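Local coordinates for protein diaminopropionate ammonia-lyase (Escherichia coli, PDB 4D9I) that uses pyridoxal 5'-phosphate to catalyse the alpha,beta-elimination of both L- and D-diaminopropionate to pyruvate and ammonia, at residues Y42-L47 / E212-M217; L228-G232 / S339-G343; A318-R322 / V388-H394; I334-G340 / I374-D379. Residues are numbered along the deposited sequence.

Overall arrangement
A fold type II PLP enzyme illustrates how helices packed on a central sheet place loops at a cofactor. Contacts 2 and 4 form its middle, their centres 9 Å apart: they share S339 and G340 at the start of helix 338-352 and use the neighbouring strands 226-230 and 370-375. Q230 links them, with NE2 2.9 Å from I374 O. The S339 side chain lies about 7 Å from that of D120, the inferred proton acceptor for L-diaminopropionate. Contact 3 packs beside contact 4, M321 CG lying 3.3 Å from S336 O, and extends to the subunit interface. Contact 1 stands apart, its centre 16 Å from that of contact 4 (nearest atoms about 6 Å) and 27 Å from that of contact 3.

Contact 1. Residues Y42-L47 / E212-M217; sequences YRPTPL and EAVEQM
An extended, proline-interrupted segment, Y42-L47, runs past one face of a regular helix, E212-M217. From Y42 to P46 psi stays between 128° and 151°, and L47 begins a strand; the closest CA pairs are P44 with E212 (6.3 Å) and L47 with A213 (6.6 Å). E212 (chi1 m, chi2 t) and Q216 (chi1 m, chi2 t), one helical turn apart, both reach the extended chain. Y42, with chi1 t, donates from OH to E212 OE2 at 2.6 Å, while T45 N makes a weak hydrogen bond of 3.3 Å to E212 OE1. Q216 NE2 donates to T45 O at 2.8 Å. P44 packs its CB 3.8 Å from E212 CD. Farther along, L47 (chi1 t, chi2 p) sets CD2 3.6 Å from M217 CG. The E212 carboxylate also forms salt bridges with K65 and R70, and T45 OG1 bonds to E67. Polar helix side chains thus tie down the approach to strand 47-49, outermost of the central sheet within this chain; the contact lays helix 208-220 over that margin of the fold type II PLP-enzyme sheet.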
# COMPACT_ATOMS: atom_id res chain seq x y z
N TYR B 42 14.50 -20.63 13.03
CA TYR B 42 13.53 -20.16 14.02
C TYR B 42 13.82 -18.74 14.46
O TYR B 42 14.96 -18.42 14.84
CB TYR B 42 13.46 -21.03 15.27
CG TYR B 42 12.47 -20.48 16.29
CD1 TYR B 42 11.09 -20.69 16.14
CD2 TYR B 42 12.90 -19.72 17.39
CE1 TYR B 42 10.19 -20.17 17.05
CE2 TYR B 42 12.00 -19.20 18.30
CZ TYR B 42 10.64 -19.43 18.13
OH TYR B 42 9.73 -18.92 19.02
N ARG B 43 12.77 -17.91 14.42
CA ARG B 43 12.78 -16.56 14.94
C ARG B 43 11.32 -16.19 15.25
O ARG B 43 10.45 -16.32 14.39
CB ARG B 43 13.38 -15.59 13.90
CG ARG B 43 13.82 -14.23 14.43
CD ARG B 43 14.08 -13.26 13.28
N PRO B 44 11.03 -15.72 16.47
CA PRO B 44 9.66 -15.27 16.72
C PRO B 44 9.26 -14.23 15.69
O PRO B 44 10.05 -13.35 15.37
CB PRO B 44 9.74 -14.65 18.11
CG PRO B 44 10.89 -15.35 18.76
CD PRO B 44 11.89 -15.55 17.66
N THR B 45 8.06 -14.36 15.13
CA THR B 45 7.59 -13.46 14.08
C THR B 45 7.21 -12.11 14.71
O THR B 45 6.81 -12.05 15.87
CB THR B 45 6.35 -14.05 13.38
OG1 THR B 45 5.34 -14.34 14.35
CG2 THR B 45 6.68 -15.32 12.60
N PRO B 46 7.32 -11.01 13.94
CA PRO B 46 7.08 -9.74 14.63
C PRO B 46 5.64 -9.57 15.08
O PRO B 46 4.70 -10.08 14.45
CB PRO B 46 7.44 -8.67 13.58
CG PRO B 46 8.31 -9.37 12.57
CD PRO B 46 7.87 -10.82 12.59
N LEU B 47 5.49 -8.82 16.17
CA LEU B 47 4.20 -8.34 16.59
C LEU B 47 4.20 -6.83 16.37
O LEU B 47 4.81 -6.09 17.14
CB LEU B 47 3.96 -8.64 18.07
CG LEU B 47 2.57 -8.28 18.60
CD1 LEU B 47 1.53 -9.14 17.88
CD2 LEU B 47 2.47 -8.50 20.09
N GLU B 212 4.44 -16.82 21.71
CA GLU B 212 5.32 -15.72 21.29
C GLU B 212 4.67 -14.36 21.46
O GLU B 212 5.30 -13.44 21.99
CB GLU B 212 5.74 -15.87 19.83
CG GLU B 212 6.69 -17.02 19.53
CD GLU B 212 6.93 -17.18 18.04
OE1 GLU B 212 6.42 -16.31 17.27
OE2 GLU B 212 7.63 -18.15 17.64
N ALA B 213 3.43 -14.23 21.01
CA ALA B 213 2.69 -12.97 21.09
C ALA B 213 2.49 -12.51 22.53
O ALA B 213 2.59 -11.32 22.80
CB ALA B 213 1.35 -13.05 20.35
N VAL B 214 2.21 -13.44 23.45
CA VAL B 214 2.02 -13.09 24.85
C VAL B 214 3.33 -12.57 25.43
O VAL B 214 3.36 -11.54 26.08
CB VAL B 214 1.47 -14.27 25.70
CG1 VAL B 214 1.51 -13.93 27.18
CG2 VAL B 214 0.03 -14.56 25.31
N GLU B 215 4.42 -13.30 25.17
CA GLU B 215 5.76 -12.85 25.55
C GLU B 215 6.02 -11.46 24.97
O GLU B 215 6.53 -10.60 25.65
CB GLU B 215 6.82 -13.83 25.03
CG GLU B 215 8.23 -13.48 25.49
CD GLU B 215 9.31 -14.35 24.84
OE1 GLU B 215 9.00 -15.15 23.94
OE2 GLU B 215 10.50 -14.23 25.23
N GLN B 216 5.68 -11.27 23.70
CA GLN B 216 5.91 -9.96 23.07
C GLN B 216 5.05 -8.86 23.71
O GLN B 216 5.55 -7.77 23.95
CB GLN B 216 5.69 -10.03 21.56
CG GLN B 216 6.80 -10.73 20.82
CD GLN B 216 6.35 -11.24 19.48
OE1 GLN B 216 5.27 -11.81 19.36
NE2 GLN B 216 7.15 -11.00 18.45
N MET B 217 3.78 -9.15 23.97
CA MET B 217 2.89 -8.20 24.63
C MET B 217 3.38 -7.85 26.04
O MET B 217 3.37 -6.68 26.43
CB MET B 217 1.43 -8.68 24.63
CG MET B 217 0.73 -8.49 23.29
SD MET B 217 -1.00 -9.05 23.17
CE MET B 217 -0.89 -10.81 23.50

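Contact 2. Residues L228-G232 / S339-G343; sequences LLQAG and SGAVG
Strand 228-230 and helix 339-343 run nearly antiparallel, their axes at 153° and 7.5 Å apart at closest approach; L228 and G343 are the nearest CA pair, at 5.5 Å. S339 offers its backbone O to Q230 NE2 in a hydrogen bond of 2.9 Å, while its hydroxyl bonds to A287 O. G340 follows, with its O 3.1 Å from Q230 NE2. Q230 folds with chi1 p (58°) and chi2 near -89°; its NE2 also bonds I374 O on the neighbouring strand. A341 directs its CB away from the strand. V342, chi1 p, brings CG1 to 3.4 Å from Q230 CB. At G343 the backbone itself meets L228 (chi1 m, chi2 p), whose CD2 lies 3.4 Å from G343 O. In this alpha/beta packing of helix on parallel strands, the strand leads into the cofactor-phosphate loop: G232 N bonds the phosphate of the PLP-lysine at position 77. Strand 226-230 lies between strands 254-260 and 370-375, with helix 338-352 packed against it and L229 facing helix 235-248.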
# COMPACT_ATOMS: atom_id res chain seq x y z
N LEU B 228 -9.11 -10.94 17.44
CA LEU B 228 -9.84 -11.33 16.26
C LEU B 228 -9.14 -12.53 15.65
O LEU B 228 -7.93 -12.49 15.39
CB LEU B 228 -9.98 -10.17 15.26
CG LEU B 228 -11.20 -9.27 15.57
CD1 LEU B 228 -10.91 -8.36 16.76
CD2 LEU B 228 -11.63 -8.43 14.37
N LEU B 229 -9.90 -13.58 15.42
CA LEU B 229 -9.35 -14.81 14.90
C LEU B 229 -10.16 -15.26 13.68
O LEU B 229 -11.33 -15.63 13.81
CB LEU B 229 -9.35 -15.90 16.00
CG LEU B 229 -8.44 -15.66 17.23
CD1 LEU B 229 -8.73 -16.69 18.34
CD2 LEU B 229 -6.97 -15.70 16.83
N GLN B 230 -9.53 -15.23 12.51
CA GLN B 230 -10.18 -15.74 11.30
C GLN B 230 -10.26 -17.26 11.36
O GLN B 230 -9.36 -17.91 11.89
CB GLN B 230 -9.45 -15.28 10.02
CG GLN B 230 -7.97 -15.67 9.89
CD GLN B 230 -7.05 -14.63 10.51
OE1 GLN B 230 -6.98 -14.51 11.73
NE2 GLN B 230 -6.35 -13.88 9.68
N ALA B 231 -11.35 -17.83 10.85
CA ALA B 231 -11.57 -19.27 11.02
C ALA B 231 -12.07 -19.94 9.77
O ALA B 231 -13.13 -19.58 9.23
CB ALA B 231 -12.53 -19.52 12.16
N GLY B 232 -11.31 -20.93 9.31
CA GLY B 232 -11.75 -21.81 8.25
C GLY B 232 -12.56 -22.89 8.93
O GLY B 232 -13.75 -22.70 9.17
N SER B 339 -6.91 -14.22 3.28
CA SER B 339 -7.25 -14.81 4.57
C SER B 339 -6.44 -14.28 5.75
O SER B 339 -6.92 -14.30 6.88
CB SER B 339 -7.12 -16.33 4.50
OG SER B 339 -8.12 -16.84 3.65
N GLY B 340 -5.21 -13.86 5.50
CA GLY B 340 -4.38 -13.27 6.54
C GLY B 340 -4.93 -11.96 7.08
O GLY B 340 -4.72 -11.64 8.24
N ALA B 341 -5.62 -11.21 6.22
CA ALA B 341 -5.95 -9.81 6.50
C ALA B 341 -7.36 -9.53 7.01
O ALA B 341 -7.65 -8.40 7.41
CB ALA B 341 -5.66 -8.95 5.26
N VAL B 342 -8.21 -10.55 7.06
CA VAL B 342 -9.65 -10.36 7.25
C VAL B 342 -10.01 -9.86 8.65
O VAL B 342 -10.98 -9.12 8.79
CB VAL B 342 -10.47 -11.62 6.86
CG1 VAL B 342 -10.32 -12.74 7.88
CG2 VAL B 342 -11.94 -11.27 6.66
N GLY B 343 -9.25 -10.26 9.67
CA GLY B 343 -9.48 -9.77 11.03
C GLY B 343 -9.27 -8.26 11.04
O GLY B 343 -10.14 -7.49 11.50

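Contact 3. Residues A318-R322 / V388-H394; sequences ALGMR and VVWEGKH
V388 (chi1 t), in the last part of helix 382-389, is the apolar centre, set against helix 315-325. Its CG1 lies 3.9 Å from A318 CB, and its CB lies 3.9 Å from M321 CE, which M321 delivers with chi1 m, chi2 t and chi3 p. Beside it, V389 CG1 (chi1 m) comes to 4.4 Å from M321 CB. The backbones approach most closely at R322 and V389, whose CA atoms are 5.2 Å apart; at the other end A318 CA and H394 CA are 6.1 Å apart. After the helical residues, G392 takes positive phi (72°), a conformation that by itself favours glycine, and the chain returns so that H394 CB sits 3.7 Å from A318 CB. R322 commands the polar edge. With chi1 m and chi2 and chi3 t, its NE donates to V388 O at 2.8 Å, and V388 CG1 covers one guanidinium face. NH2 makes a weak bond of 3.2 Å to H394 O, though the position of NH2 is less certain. Water 1 donates to H394 O at 2.9 Å and weakly accepts from R322 NH1 at 3.5 Å. R322 NH1 also bonds to W390 O of the second subunit, and W390 NE1 to N326 O of that subunit. One buried arginine thus bonds V388 O firmly and H394 O weakly, and its NH1 joins the two subunits.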
# COMPACT_ATOMS: atom_id res chain seq x y z
N ALA B 318 -10.20 -8.00 1.41
CA ALA B 318 -9.52 -7.11 0.46
C ALA B 318 -9.14 -5.76 1.10
O ALA B 318 -8.01 -5.32 0.96
CB ALA B 318 -10.36 -6.91 -0.78
N LEU B 319 -10.09 -5.12 1.78
CA LEU B 319 -9.85 -3.87 2.50
C LEU B 319 -8.71 -4.03 3.52
O LEU B 319 -7.80 -3.22 3.56
CB LEU B 319 -11.14 -3.43 3.20
CG LEU B 319 -11.10 -2.21 4.14
CD1 LEU B 319 -10.71 -0.97 3.35
CD2 LEU B 319 -12.48 -2.02 4.77
N GLY B 320 -8.75 -5.09 4.31
CA GLY B 320 -7.66 -5.41 5.22
C GLY B 320 -6.29 -5.53 4.56
O GLY B 320 -5.31 -5.02 5.07
N MET B 321 -6.22 -6.26 3.44
CA MET B 321 -4.96 -6.41 2.70
C MET B 321 -4.35 -5.04 2.36
O MET B 321 -3.14 -4.83 2.53
CB MET B 321 -5.21 -7.18 1.40
CG MET B 321 -5.62 -8.63 1.58
SD MET B 321 -6.18 -9.40 0.05
CE MET B 321 -4.68 -9.61 -0.90
N ARG B 322 -5.18 -4.14 1.85
CA ARG B 322 -4.72 -2.81 1.45
C ARG B 322 -4.28 -1.95 2.63
O ARG B 322 -3.29 -1.18 2.53
CB ARG B 322 -5.80 -2.07 0.67
CG ARG B 322 -6.11 -2.73 -0.68
CD ARG B 322 -7.12 -1.92 -1.47
NE ARG B 322 -7.75 -2.79 -2.44
CZ ARG B 322 -8.99 -3.22 -2.35
NH1 ARG B 322 -9.77 -2.82 -1.35
NH2 ARG B 322 -9.44 -4.00 -3.29
N VAL B 388 -5.35 -7.03 -5.87
CA VAL B 388 -6.06 -6.33 -4.78
C VAL B 388 -5.42 -4.96 -4.44
O VAL B 388 -6.12 -3.93 -4.43
CB VAL B 388 -6.19 -7.19 -3.50
CG1 VAL B 388 -6.83 -6.40 -2.35
CG2 VAL B 388 -7.01 -8.46 -3.78
N VAL B 389 -4.13 -4.95 -4.15
CA VAL B 389 -3.50 -3.74 -3.55
C VAL B 389 -3.17 -2.69 -4.61
O VAL B 389 -3.21 -1.48 -4.32
CB VAL B 389 -2.29 -4.05 -2.63
CG1 VAL B 389 -2.71 -5.03 -1.52
CG2 VAL B 389 -1.09 -4.58 -3.39
N TRP B 390 -2.88 -3.15 -5.82
CA TRP B 390 -2.59 -2.23 -6.95
C TRP B 390 -3.75 -1.98 -7.88
O TRP B 390 -4.03 -0.83 -8.23
CB TRP B 390 -1.42 -2.76 -7.78
CG TRP B 390 -0.06 -2.73 -7.12
CD1 TRP B 390 0.29 -2.18 -5.90
CD2 TRP B 390 1.20 -3.26 -7.68
NE1 TRP B 390 1.63 -2.34 -5.66
CE2 TRP B 390 2.24 -2.97 -6.69
CE3 TRP B 390 1.56 -3.93 -8.85
CZ2 TRP B 390 3.57 -3.34 -6.89
CZ3 TRP B 390 2.90 -4.30 -9.04
CH2 TRP B 390 3.88 -4.01 -8.08
N GLU B 391 -4.43 -3.04 -8.31
CA GLU B 391 -5.50 -2.90 -9.32
C GLU B 391 -6.82 -2.48 -8.68
O GLU B 391 -7.74 -2.02 -9.36
CB GLU B 391 -5.66 -4.19 -10.14
CG GLU B 391 -4.42 -4.57 -10.93
CD GLU B 391 -4.57 -5.83 -11.76
OE1 GLU B 391 -5.70 -6.19 -12.15
OE2 GLU B 391 -3.53 -6.44 -12.07
N GLY B 392 -6.90 -2.62 -7.37
CA GLY B 392 -8.13 -2.33 -6.64
C GLY B 392 -9.22 -3.37 -6.87
O GLY B 392 -10.39 -3.09 -6.65
N LYS B 393 -8.84 -4.56 -7.34
CA LYS B 393 -9.76 -5.72 -7.35
C LYS B 393 -10.46 -5.88 -5.99
O LYS B 393 -9.85 -5.68 -4.92
CB LYS B 393 -9.00 -7.01 -7.71
CG LYS B 393 -9.92 -8.19 -8.03
CD LYS B 393 -9.16 -9.40 -8.57
CE LYS B 393 -8.52 -10.20 -7.43
NZ LYS B 393 -7.71 -11.37 -7.90
N HIS B 394 -11.74 -6.24 -6.03
CA HIS B 394 -12.57 -6.42 -4.81
C HIS B 394 -12.63 -5.12 -4.05
O HIS B 394 -12.45 -5.08 -2.82
CB HIS B 394 -12.08 -7.59 -3.93
CG HIS B 394 -12.07 -8.94 -4.63
ND1 HIS B 394 -13.04 -9.34 -5.49
CD2 HIS B 394 -11.16 -10.01 -4.56
CE1 HIS B 394 -12.76 -10.57 -5.96
NE2 HIS B 394 -11.61 -10.98 -5.39
O HOH W 1 -12.91 -3.79 -0.24

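Contact 4. Residues I334-G340 / I374-D379; sequences IISGESG and ISTEGD
This is a buried, mainly loop-to-loop contact beside the cofactor, where the approach to helix 338-352 meets the turn leaving strand 370-375; T376 OG1 lies close to N1 of the PLP-lysine at position 77, a placement as in fold type II enzymes. The main chains lie close: S336 and G378 have CA atoms 4.1 Å apart, G340 and T376 4.3 Å. G337 N donates to E377 O at 3.0 Å, and CA-H...O contacts reinforce the pairing: S336 CA to E377 O (3.3 Å), G378 CA to I335 O (3.2 Å) and S375 CA to G340 O (3.2 Å). A CB on G337 would clash with E377 and G378, one on G340 with E377 O. S336 and S375, both chi1 t, join their OG atoms in a 2.6 Å hydrogen bond. The end of E377 (chi1 p, chi2 t) brings OE2 near the helix start: water 3 lies 2.8 Å from E338 N and 3.2 Å from E377 OE2, water 4 3.0 Å from S339 N and 2.6 Å from E377 OE2; OE1 bonds to T380 and N122. I335 CG2 packs 3.5 Å from D379 CG. Strand 61-66 borders I334, strand 226-230 flanks I374, and helix 315-325 packs against S336.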
# COMPACT_ATOMS: atom_id res chain seq x y z
N ILE B 334 2.75 -4.26 6.46
CA ILE B 334 2.61 -5.71 6.60
C ILE B 334 2.02 -6.28 5.30
O ILE B 334 1.03 -5.77 4.77
CB ILE B 334 1.71 -6.09 7.81
CG1 ILE B 334 2.35 -5.62 9.14
CG2 ILE B 334 1.39 -7.57 7.82
CD1 ILE B 334 1.43 -5.66 10.36
N ILE B 335 2.66 -7.32 4.77
CA ILE B 335 2.20 -7.98 3.54
C ILE B 335 1.29 -9.12 4.03
O ILE B 335 1.77 -10.05 4.70
CB ILE B 335 3.36 -8.55 2.70
CG1 ILE B 335 4.40 -7.45 2.35
CG2 ILE B 335 2.84 -9.24 1.45
CD1 ILE B 335 3.83 -6.18 1.75
N SER B 336 0.00 -9.01 3.74
CA SER B 336 -1.01 -9.91 4.28
C SER B 336 -1.93 -10.39 3.16
O SER B 336 -2.53 -9.56 2.45
CB SER B 336 -1.83 -9.18 5.35
OG SER B 336 -2.64 -10.09 6.10
N GLY B 337 -2.07 -11.71 3.04
CA GLY B 337 -2.91 -12.33 2.01
C GLY B 337 -4.38 -12.17 2.34
O GLY B 337 -4.73 -11.69 3.41
N GLU B 338 -5.24 -12.61 1.44
CA GLU B 338 -6.68 -12.43 1.64
C GLU B 338 -7.20 -12.95 2.99
O GLU B 338 -7.82 -12.19 3.78
CB GLU B 338 -7.46 -13.05 0.48
CG GLU B 338 -8.89 -12.56 0.43
CD GLU B 338 -9.62 -13.01 -0.81
OE1 GLU B 338 -9.07 -13.84 -1.55
OE2 GLU B 338 -10.74 -12.55 -1.05
N SER B 339 -6.91 -14.22 3.28
CA SER B 339 -7.25 -14.81 4.57
C SER B 339 -6.44 -14.28 5.75
O SER B 339 -6.92 -14.30 6.88
CB SER B 339 -7.12 -16.33 4.50
OG SER B 339 -8.12 -16.84 3.65
N GLY B 340 -5.21 -13.86 5.50
CA GLY B 340 -4.38 -13.27 6.54
C GLY B 340 -4.93 -11.96 7.08
O GLY B 340 -4.72 -11.64 8.24
N ILE B 374 -4.27 -11.49 14.07
CA ILE B 374 -3.31 -12.40 13.49
C ILE B 374 -3.33 -12.29 11.97
O ILE B 374 -4.38 -12.49 11.34
CB ILE B 374 -3.57 -13.88 13.90
CG1 ILE B 374 -3.89 -14.01 15.40
CG2 ILE B 374 -2.41 -14.76 13.44
CD1 ILE B 374 -2.77 -13.67 16.39
N SER B 375 -2.18 -11.95 11.39
CA SER B 375 -2.01 -12.03 9.96
C SER B 375 -1.42 -13.39 9.65
O SER B 375 -0.21 -13.62 9.80
CB SER B 375 -1.09 -10.92 9.42
OG SER B 375 -1.17 -10.94 8.01
N THR B 376 -2.28 -14.30 9.23
CA THR B 376 -1.91 -15.72 9.12
C THR B 376 -1.04 -16.04 7.90
O THR B 376 -0.38 -17.08 7.87
CB THR B 376 -3.16 -16.60 9.07
OG1 THR B 376 -4.09 -16.00 8.14
CG2 THR B 376 -3.80 -16.70 10.45
N GLU B 377 -1.05 -15.16 6.89
CA GLU B 377 -0.22 -15.39 5.71
C GLU B 377 0.15 -14.08 5.04
O GLU B 377 -0.57 -13.09 5.18
CB GLU B 377 -0.93 -16.29 4.68
CG GLU B 377 -2.26 -15.71 4.16
CD GLU B 377 -2.76 -16.37 2.88
OE1 GLU B 377 -2.25 -17.45 2.46
OE2 GLU B 377 -3.71 -15.80 2.28
N GLY B 378 1.27 -14.09 4.31
CA GLY B 378 1.60 -12.98 3.42
C GLY B 378 0.99 -13.21 2.05
O GLY B 378 -0.05 -13.88 1.91
N ASP B 379 1.67 -12.69 1.03
CA ASP B 379 1.22 -12.78 -0.35
C ASP B 379 1.54 -14.15 -0.97
O ASP B 379 2.37 -14.27 -1.88
CB ASP B 379 1.83 -11.64 -1.18
CG ASP B 379 3.34 -11.57 -1.07
OD1 ASP B 379 3.92 -12.23 -0.17
OD2 ASP B 379 3.97 -10.84 -1.86
O HOH W 2 1.29 -11.24 7.13
O HOH W 3 -4.07 -14.28 -0.46
O HOH W 4 -6.06 -16.23 1.24